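Local coordinates for AB hydrolase-1 domain-containing protein (Parabacteroides distasonis, PDB 4Q34), which probably hydrolyses ester bonds as a member of the alpha/beta hydrolase family, although its substrate has not been established, at residues Gln88-Asn93 against Gly97-Thr102; Ala162-Ile167 against Arg190-Ile195; Val118-Asp123 against Asp254-Leu259. All coordinates share one frame; numbering follows the deposited sequence.

One alpha/beta hydrolase chain illustrates how contacts of different chemistry join outer parts of the fold. Interactions 1 and 2 have centres 23 Å apart and meet opposite ends of helix 153-167: Arg90 packs on Val155 near its start, while the second contact uses its last turn. Interaction 3 lies about 30 Å from interaction 1 and 37 Å from interaction 2, centre to centre, and its long chain excursion encloses interaction 2. Interaction 1 is linked to the probable catalytic region: Gln88 N hydrogen-bonds to His53 NE2, in the loop after strand 49-52, where relatives usually form the oxyanion hole. In interaction 2, Ile192 is about 4 Å from a glycerol, probably from the crystallisation liquor.

Interaction 1. Residues Gln88-Asn93 against Gly97-Thr102; sequences QPRRGN and GTESVT
Arg90 reaches out to Glu99 from the third position of a type II beta turn, Gln88 to Arg91, in the loop that follows strand 83-87 of the alpha/beta hydrolase sheet. The tight part of the contact is the guanidinium itself. Glu99 OE1 lies over the centre of one face, 3.0 Å from Arg90 CZ, with the carboxylate tilted 32° from the guanidinium plane. It is equally close to Arg90 NH1, at 3.0 Å, yet sits too far out of the plane for any N-H to be directed to it, which makes this salt bridge purely electrostatic. Arg90 NH1 hydrogen-bonds to the carbonyl O of Thr150, and NH2 forms a salt bridge with Asp32; these partners probably fix the rotation of the group under the carboxylate. Near the root of the side chain, Arg90 CG rests 4.1 Å from Gly97 CA. Its extended shape (chi2 170°, chi3 178°) carries the charge past Gly97 to Thr98, whose OG1 approaches NH2 obliquely and bonds to Asp32.

The looser side begins beyond Glu99. Ser100 and Thr102 turn to the outside and to a second subunit, with which Val101 and Thr102 build an antiparallel ladder. Back at the carboxylate, Glu99 OE2 hydrogen-bonds to Thr150 OG1 and stays 3.7 Å from Arg90 NH1.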
loop_
_atom_site.group_PDB
_atom_site.type_symbol
_atom_site.label_atom_id
_atom_site.label_comp_id
_atom_site.label_asym_id
_atom_site.label_seq_id
_atom_site.Cartn_x
_atom_site.Cartn_y
_atom_site.Cartn_z
ATOM N N GLN A 88 -7.569 -2.502 -4.503
ATOM C CA GLN A 88 -8.532 -3.506 -4.825
ATOM C C GLN A 88 -7.842 -4.854 -4.832
ATOM O O GLN A 88 -6.623 -4.919 -4.866
ATOM C CB GLN A 88 -9.212 -3.199 -6.171
ATOM C CG GLN A 88 -8.421 -3.669 -7.382
ATOM C CD GLN A 88 -8.914 -3.198 -8.725
ATOM O OE1 GLN A 88 -9.941 -2.513 -8.867
ATOM N NE2 GLN A 88 -8.152 -3.587 -9.767
ATOM N N PRO A 89 -8.629 -5.944 -4.741
ATOM C CA PRO A 89 -8.082 -7.319 -4.843
ATOM C C PRO A 89 -7.037 -7.445 -5.943
ATOM O O PRO A 89 -7.227 -6.950 -7.056
ATOM C CB PRO A 89 -9.319 -8.147 -5.163
ATOM C CG PRO A 89 -10.412 -7.416 -4.479
ATOM C CD PRO A 89 -10.087 -5.978 -4.851
ATOM N N ARG A 90 -5.963 -8.154 -5.606
ATOM C CA ARG A 90 -4.859 -8.496 -6.521
ATOM C C ARG A 90 -3.971 -7.324 -6.923
ATOM O O ARG A 90 -3.226 -7.438 -7.866
ATOM C CB ARG A 90 -5.393 -9.195 -7.776
ATOM C CG ARG A 90 -6.295 -10.358 -7.441
ATOM C CD ARG A 90 -7.029 -10.921 -8.659
ATOM N NE ARG A 90 -7.836 -12.068 -8.251
ATOM C CZ ARG A 90 -8.730 -12.699 -9.022
ATOM N NH1 ARG A 90 -8.951 -12.298 -10.278
ATOM N NH2 ARG A 90 -9.386 -13.761 -8.538
ATOM N N ARG A 91 -4.073 -6.206 -6.212
ATOM C CA ARG A 91 -3.346 -4.992 -6.548
ATOM C C ARG A 91 -2.578 -4.439 -5.338
ATOM O O ARG A 91 -3.141 -4.238 -4.228
ATOM C CB ARG A 91 -4.307 -3.944 -7.069
ATOM C CG ARG A 91 -3.643 -2.787 -7.782
ATOM C CD ARG A 91 -3.044 -3.159 -9.143
ATOM N NE ARG A 91 -4.017 -3.626 -10.131
ATOM C CZ ARG A 91 -4.907 -2.875 -10.791
ATOM N NH1 ARG A 91 -5.060 -1.558 -10.557
ATOM N NH2 ARG A 91 -5.706 -3.461 -11.675
ATOM N N GLY A 92 -1.309 -4.131 -5.533
ATOM C CA GLY A 92 -0.512 -3.434 -4.497
ATOM C C GLY A 92 -0.468 -4.198 -3.180
ATOM O O GLY A 92 -0.144 -5.358 -3.186
ATOM N N ASN A 93 -0.836 -3.527 -2.071
ATOM C CA ASN A 93 -0.861 -4.163 -0.751
ATOM C C ASN A 93 -1.857 -5.329 -0.654
ATOM O O ASN A 93 -1.774 -6.157 0.263
ATOM C CB ASN A 93 -1.224 -3.128 0.294
ATOM C CG ASN A 93 -0.114 -2.104 0.539
ATOM O OD1 ASN A 93 1.032 -2.289 0.164
ATOM N ND2 ASN A 93 -0.470 -1.022 1.230
ATOM N N GLY A 97 -3.422 -12.569 -4.114
ATOM C CA GLY A 97 -4.536 -13.115 -4.902
ATOM C C GLY A 97 -4.577 -14.616 -4.781
ATOM O O GLY A 97 -3.679 -15.218 -4.218
ATOM N N THR A 98 -5.629 -15.218 -5.342
ATOM C CA THR A 98 -5.857 -16.645 -5.277
ATOM C C THR A 98 -5.360 -17.381 -6.525
ATOM O O THR A 98 -5.468 -18.621 -6.593
ATOM C CB THR A 98 -7.355 -16.922 -5.105
ATOM O OG1 THR A 98 -8.059 -16.317 -6.202
ATOM C CG2 THR A 98 -7.842 -16.349 -3.732
ATOM N N GLU A 99 -4.860 -16.649 -7.512
ATOM C CA GLU A 99 -4.450 -17.276 -8.779
ATOM C C GLU A 99 -2.928 -17.356 -8.943
ATOM O O GLU A 99 -2.163 -16.524 -8.396
ATOM C CB GLU A 99 -4.952 -16.447 -9.952
ATOM C CG GLU A 99 -6.436 -16.303 -10.027
ATOM C CD GLU A 99 -6.833 -15.151 -10.901
ATOM O OE1 GLU A 99 -6.464 -14.016 -10.552
ATOM O OE2 GLU A 99 -7.553 -15.372 -11.897
ATOM N N SER A 100 -2.490 -18.340 -9.723
ATOM C CA SER A 100 -1.113 -18.403 -10.162
ATOM C C SER A 100 -1.012 -17.411 -11.313
ATOM O O SER A 100 -1.928 -17.325 -12.118
ATOM C CB SER A 100 -0.769 -19.820 -10.629
ATOM O OG SER A 100 -0.686 -20.709 -9.525
ATOM N N VAL A 101 0.092 -16.677 -11.403
ATOM C CA VAL A 101 0.224 -15.654 -12.430
ATOM C C VAL A 101 1.700 -15.397 -12.738
ATOM O O VAL A 101 2.559 -15.510 -11.860
ATOM C CB VAL A 101 -0.476 -14.341 -11.995
ATOM C CG1 VAL A 101 0.154 -13.794 -10.740
ATOM C CG2 VAL A 101 -0.460 -13.307 -13.126
ATOM N N THR A 102 1.985 -15.054 -13.993
ATOM C CA THR A 102 3.316 -14.629 -14.409
ATOM C C THR A 102 3.239 -13.141 -14.731
ATOM O O THR A 102 2.368 -12.717 -15.503
ATOM C CB THR A 102 3.835 -15.437 -15.589
ATOM O OG1 THR A 102 3.992 -16.790 -15.169
ATOM C CG2 THR A 102 5.178 -14.930 -16.040
#

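Interaction 2. Residues Ala162-Ile167 against Arg190-Ile195; sequences ALFDKI and RNIKAI
A single direct hydrogen bond joins Asn191 to Phe164: the side-chain ND2 donates to the backbone O of Phe164 over 2.9 Å, nearly straight at 163°. The oxygen lies close to the amide plane of Asn191, whereas the donor stands above the carbonyl plane of Phe164, 39° out of it. The beta carbons of the two residues also come together.

The apolar part is a CH-pi contact. Ile192 CG1 sits 3.6 Å from the centroid of the Phe164 ring, almost exactly on its normal. With chi1 at -73°, Ile192 swings CG1 beside its own backbone N and over the ring, and CD1 follows toward Phe164 CE2. These contacts place the last turn of helix 153-167 against the start of strand 192-198, in the parallel part of the alpha/beta hydrolase sheet, where Phe172 of the adjoining strand meets the same ring edge-to-face. Replacing Phe164 by alanine removes the ring, which is likely to open a gap over Ile192 CG1 and leave Phe172 without its edge-to-face partner.

Water makes the third link: it donates to Asp165 OD1 and accepts from Arg190 N, each at 2.8 Å. Asp165 OD1 is also hydrogen-bonded to Thr189 OG1, just ahead of Arg190.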
loop_
_atom_site.group_PDB
_atom_site.type_symbol
_atom_site.label_atom_id
_atom_site.label_comp_id
_atom_site.label_asym_id
_atom_site.label_seq_id
_atom_site.Cartn_x
_atom_site.Cartn_y
_atom_site.Cartn_z
ATOM N N ALA A 162 -18.262 -5.485 0.268
ATOM C CA ALA A 162 -17.952 -5.895 1.645
ATOM C C ALA A 162 -17.514 -4.667 2.454
ATOM O O ALA A 162 -17.902 -4.507 3.612
ATOM C CB ALA A 162 -16.880 -6.974 1.669
ATOM N N LEU A 163 -16.807 -3.756 1.806
ATOM C CA LEU A 163 -16.386 -2.539 2.480
ATOM C C LEU A 163 -17.559 -1.623 2.801
ATOM O O LEU A 163 -17.667 -1.137 3.923
ATOM C CB LEU A 163 -15.400 -1.767 1.606
ATOM C CG LEU A 163 -14.930 -0.415 2.147
ATOM C CD1 LEU A 163 -14.366 -0.547 3.565
ATOM C CD2 LEU A 163 -13.905 0.184 1.153
ATOM N N PHE A 164 -18.431 -1.368 1.814
ATOM C CA PHE A 164 -19.613 -0.558 2.050
ATOM C C PHE A 164 -20.531 -1.199 3.079
ATOM O O PHE A 164 -21.118 -0.527 3.895
ATOM C CB PHE A 164 -20.367 -0.274 0.759
ATOM C CG PHE A 164 -19.775 0.863 -0.021
ATOM C CD1 PHE A 164 -19.995 2.169 0.370
ATOM C CD2 PHE A 164 -18.961 0.631 -1.094
ATOM C CE1 PHE A 164 -19.424 3.232 -0.307
ATOM C CE2 PHE A 164 -18.424 1.686 -1.813
ATOM C CZ PHE A 164 -18.641 2.985 -1.398
ATOM N N ASP A 165 -20.650 -2.509 3.045
ATOM C CA ASP A 165 -21.457 -3.170 4.073
ATOM C C ASP A 165 -20.916 -2.958 5.472
ATOM O O ASP A 165 -21.691 -2.834 6.446
ATOM C CB ASP A 165 -21.567 -4.649 3.755
ATOM C CG ASP A 165 -22.551 -4.938 2.610
ATOM O OD1 ASP A 165 -23.272 -4.016 2.144
ATOM O OD2 ASP A 165 -22.590 -6.118 2.197
ATOM N N LYS A 166 -19.610 -2.941 5.595
ATOM C CA LYS A 166 -18.932 -2.767 6.864
ATOM C C LYS A 166 -19.076 -1.351 7.425
ATOM O O LYS A 166 -19.382 -1.189 8.601
ATOM C CB LYS A 166 -17.451 -3.104 6.727
ATOM C CG LYS A 166 -16.581 -2.955 7.965
ATOM C CD LYS A 166 -15.115 -3.248 7.648
ATOM C CE LYS A 166 -14.209 -2.898 8.813
ATOM N NZ LYS A 166 -14.487 -3.768 10.002
ATOM N N ILE A 167 -18.807 -0.343 6.598
ATOM C CA ILE A 167 -18.701 1.023 7.092
ATOM C C ILE A 167 -19.980 1.818 7.048
ATOM O O ILE A 167 -20.043 2.928 7.597
ATOM C CB ILE A 167 -17.585 1.807 6.385
ATOM C CG1 ILE A 167 -17.901 2.086 4.906
ATOM C CG2 ILE A 167 -16.291 1.051 6.528
ATOM C CD1 ILE A 167 -16.876 3.019 4.281
ATOM N N ARG A 190 -26.533 -2.103 -0.375
ATOM C CA ARG A 190 -27.483 -1.027 -0.122
ATOM C C ARG A 190 -26.809 0.282 0.257
ATOM O O ARG A 190 -27.435 1.340 0.216
ATOM C CB ARG A 190 -28.434 -1.434 1.019
ATOM C CG ARG A 190 -29.494 -2.448 0.629
ATOM C CD ARG A 190 -30.705 -1.810 -0.055
ATOM N NE ARG A 190 -31.593 -1.137 0.889
ATOM C CZ ARG A 190 -32.665 -0.443 0.523
ATOM N NH1 ARG A 190 -32.980 -0.338 -0.760
ATOM N NH2 ARG A 190 -33.419 0.137 1.438
ATOM N N ASN A 191 -25.521 0.218 0.580
ATOM C CA ASN A 191 -24.826 1.300 1.251
ATOM C C ASN A 191 -24.059 2.290 0.343
ATOM O O ASN A 191 -23.250 3.079 0.833
ATOM C CB ASN A 191 -23.906 0.726 2.283
ATOM C CG ASN A 191 -24.646 0.357 3.556
ATOM O OD1 ASN A 191 -25.826 0.718 3.723
ATOM N ND2 ASN A 191 -23.957 -0.277 4.491
ATOM N N ILE A 192 -24.302 2.255 -0.963
ATOM C CA ILE A 192 -23.791 3.316 -1.847
ATOM C C ILE A 192 -24.858 4.384 -2.015
ATOM O O ILE A 192 -25.919 4.164 -2.612
ATOM C CB ILE A 192 -23.325 2.762 -3.216
ATOM C CG1 ILE A 192 -22.024 2.005 -3.026
ATOM C CG2 ILE A 192 -23.105 3.923 -4.206
ATOM C CD1 ILE A 192 -21.690 1.065 -4.163
ATOM N N LYS A 193 -24.571 5.573 -1.509
ATOM C CA LYS A 193 -25.537 6.666 -1.583
ATOM C C LYS A 193 -25.460 7.449 -2.919
ATOM O O LYS A 193 -26.388 8.160 -3.258
ATOM C CB LYS A 193 -25.309 7.666 -0.426
ATOM C CG LYS A 193 -25.603 7.137 0.986
ATOM C CD LYS A 193 -27.091 7.060 1.255
ATOM C CE LYS A 193 -27.732 8.448 1.380
ATOM N NZ LYS A 193 -29.143 8.287 1.835
ATOM N N ALA A 194 -24.318 7.350 -3.594
ATOM C CA ALA A 194 -23.999 8.171 -4.770
ATOM C C ALA A 194 -22.688 7.699 -5.315
ATOM O O ALA A 194 -21.864 7.101 -4.603
ATOM C CB ALA A 194 -23.935 9.668 -4.448
ATOM N N ILE A 195 -22.486 7.988 -6.587
ATOM C CA ILE A 195 -21.240 7.620 -7.260
ATOM C C ILE A 195 -20.771 8.816 -8.076
ATOM O O ILE A 195 -21.568 9.339 -8.859
ATOM C CB ILE A 195 -21.409 6.440 -8.227
ATOM C CG1 ILE A 195 -21.893 5.186 -7.517
ATOM C CG2 ILE A 195 -20.097 6.161 -8.949
ATOM C CD1 ILE A 195 -22.335 4.071 -8.441
HETATM O O HOH W 1 -26.027 -3.646 1.906
#

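Interaction 3. Residues Val118-Asp123 against Asp254-Leu259; sequences VGIWPD and DERPEL
Ile120 touches Arg256 and Leu259 with two different arms. Its CG2 methyl lies over the centre of one guanidinium face of Arg256, 3.4 Å above the plane. Its CD1 methyl, on the other branch, meets Leu259 CD1 at 3.7 Å and the aliphatic CD of Arg256 at 3.8 Å. With chi1 at -55°, CG2 lies opposite the backbone N and reaches the guanidinium, while the CG1 branch brings CD1 to both neighbours.

In the next shell, Arg256 and Leu259 belong to the start of helix 257-277, which connects the parallel strands 242-246 and 283-287 of the alpha/beta hydrolase sheet. Arg256 holds the N-cap position, and its carbonyl O accepts the N-H of Leu259 at 2.9 Å, which fixes the spacing of the two side chains. Facing them, in the excursion between strand 83-87 and helix 153-167, Ile120 opens a tight turn between the short, weakly bonded strand 119-120 and strand 123-124. Asp123 N bonds to Ile120 O at 2.8 Å around Trp121 and a cis Pro122, a type VIa turn.

Further out, Asn114 of helix 109-115 accepts the N-H of Trp121, while Phe125 and Pro251 cover Leu259. Arg115 of the same helix reaches the carbonyl of Glu258. Between Ile120 and Arg256 a methyl meets a flat cation, an attraction that depends on shape and proximity and uses none of the arginine's N-H groups.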
loop_
_atom_site.group_PDB
_atom_site.type_symbol
_atom_site.label_atom_id
_atom_site.label_comp_id
_atom_site.label_asym_id
_atom_site.label_seq_id
_atom_site.Cartn_x
_atom_site.Cartn_y
_atom_site.Cartn_z
ATOM N N VAL A 118 -1.477 13.079 -21.309
ATOM C CA VAL A 118 -0.501 14.085 -20.867
ATOM C C VAL A 118 0.031 14.791 -22.115
ATOM O O VAL A 118 0.348 15.961 -22.081
ATOM C CB VAL A 118 0.662 13.453 -20.083
ATOM C CG1 VAL A 118 1.654 14.499 -19.604
ATOM C CG2 VAL A 118 0.122 12.685 -18.882
ATOM N N GLY A 119 0.057 14.064 -23.221
ATOM C CA GLY A 119 0.599 14.601 -24.475
ATOM C C GLY A 119 0.754 13.493 -25.492
ATOM O O GLY A 119 0.306 12.380 -25.292
ATOM N N ILE A 120 1.388 13.807 -26.606
ATOM C CA ILE A 120 1.800 12.775 -27.548
ATOM C C ILE A 120 3.308 12.674 -27.381
ATOM O O ILE A 120 4.074 13.557 -27.827
ATOM C CB ILE A 120 1.459 13.118 -29.011
ATOM C CG1 ILE A 120 -0.041 13.430 -29.161
ATOM C CG2 ILE A 120 1.874 11.972 -29.928
ATOM C CD1 ILE A 120 -0.949 12.318 -28.698
ATOM N N TRP A 121 3.721 11.589 -26.751
ATOM C CA TRP A 121 5.099 11.397 -26.364
ATOM C C TRP A 121 5.990 11.651 -27.586
ATOM O O TRP A 121 5.692 11.161 -28.675
ATOM C CB TRP A 121 5.306 9.983 -25.812
ATOM C CG TRP A 121 6.739 9.745 -25.494
ATOM C CD1 TRP A 121 7.708 9.277 -26.327
ATOM C CD2 TRP A 121 7.364 10.023 -24.267
ATOM N NE1 TRP A 121 8.910 9.234 -25.670
ATOM C CE2 TRP A 121 8.726 9.707 -24.406
ATOM C CE3 TRP A 121 6.901 10.521 -23.048
ATOM C CZ2 TRP A 121 9.628 9.849 -23.367
ATOM C CZ3 TRP A 121 7.796 10.671 -22.023
ATOM C CH2 TRP A 121 9.148 10.340 -22.185
ATOM N N PRO A 122 7.082 12.419 -27.414
ATOM C CA PRO A 122 7.656 12.979 -26.198
ATOM C C PRO A 122 7.122 14.338 -25.734
ATOM O O PRO A 122 7.576 14.848 -24.705
ATOM C CB PRO A 122 9.146 13.094 -26.556
ATOM C CG PRO A 122 9.139 13.388 -28.025
ATOM C CD PRO A 122 7.874 12.795 -28.606
ATOM N N ASP A 123 6.134 14.892 -26.417
ATOM C CA ASP A 123 5.692 16.252 -26.123
ATOM C C ASP A 123 4.492 16.274 -25.191
ATOM O O ASP A 123 3.655 15.397 -25.229
ATOM C CB ASP A 123 5.344 16.956 -27.409
ATOM C CG ASP A 123 6.504 16.981 -28.373
ATOM O OD1 ASP A 123 7.556 17.534 -27.994
ATOM O OD2 ASP A 123 6.376 16.406 -29.473
ATOM N N ASP A 254 -10.050 9.837 -34.969
ATOM C CA ASP A 254 -9.632 8.565 -34.433
ATOM C C ASP A 254 -8.248 8.101 -34.892
ATOM O O ASP A 254 -7.971 6.905 -34.864
ATOM C CB ASP A 254 -10.706 7.511 -34.735
ATOM C CG ASP A 254 -10.743 7.084 -36.195
ATOM O OD1 ASP A 254 -10.174 7.782 -37.065
ATOM O OD2 ASP A 254 -11.363 6.037 -36.464
ATOM N N GLU A 255 -7.388 9.042 -35.295
ATOM C CA GLU A 255 -6.008 8.709 -35.697
ATOM C C GLU A 255 -5.243 7.941 -34.615
ATOM O O GLU A 255 -4.454 7.077 -34.945
ATOM C CB GLU A 255 -5.225 9.960 -36.141
ATOM C CG GLU A 255 -5.270 11.128 -35.171
ATOM N N ARG A 256 -5.484 8.255 -33.331
ATOM C CA ARG A 256 -4.857 7.575 -32.211
ATOM C C ARG A 256 -5.914 7.045 -31.222
ATOM O O ARG A 256 -6.371 7.786 -30.342
ATOM C CB ARG A 256 -3.918 8.540 -31.477
ATOM C CG ARG A 256 -2.739 9.018 -32.323
ATOM C CD ARG A 256 -2.047 10.163 -31.624
ATOM N NE ARG A 256 -0.839 10.622 -32.320
ATOM C CZ ARG A 256 0.338 9.990 -32.321
ATOM N NH1 ARG A 256 0.506 8.832 -31.696
ATOM N NH2 ARG A 256 1.360 10.512 -32.994
ATOM N N PRO A 257 -6.303 5.766 -31.376
ATOM C CA PRO A 257 -7.307 5.110 -30.532
ATOM C C PRO A 257 -6.990 5.174 -29.045
ATOM O O PRO A 257 -7.917 5.232 -28.236
ATOM C CB PRO A 257 -7.286 3.650 -31.006
ATOM C CG PRO A 257 -6.814 3.720 -32.423
ATOM C CD PRO A 257 -5.946 4.947 -32.553
ATOM N N GLU A 258 -5.705 5.170 -28.676
ATOM C CA GLU A 258 -5.354 5.324 -27.261
ATOM C C GLU A 258 -5.977 6.599 -26.662
ATOM O O GLU A 258 -6.344 6.596 -25.483
ATOM C CB GLU A 258 -3.847 5.343 -27.033
ATOM C CG GLU A 258 -3.117 4.048 -27.368
ATOM C CD GLU A 258 -3.206 2.944 -26.305
ATOM O OE1 GLU A 258 -3.793 3.119 -25.220
ATOM O OE2 GLU A 258 -2.660 1.855 -26.571
ATOM N N LEU A 259 -6.091 7.666 -27.453
ATOM C CA LEU A 259 -6.740 8.884 -26.981
ATOM C C LEU A 259 -8.217 8.976 -27.396
ATOM O O LEU A 259 -9.059 9.479 -26.619
ATOM C CB LEU A 259 -5.984 10.113 -27.449
ATOM C CG LEU A 259 -4.567 10.355 -26.859
ATOM C CD1 LEU A 259 -3.465 9.751 -27.700
ATOM C CD2 LEU A 259 -4.334 11.853 -26.735
#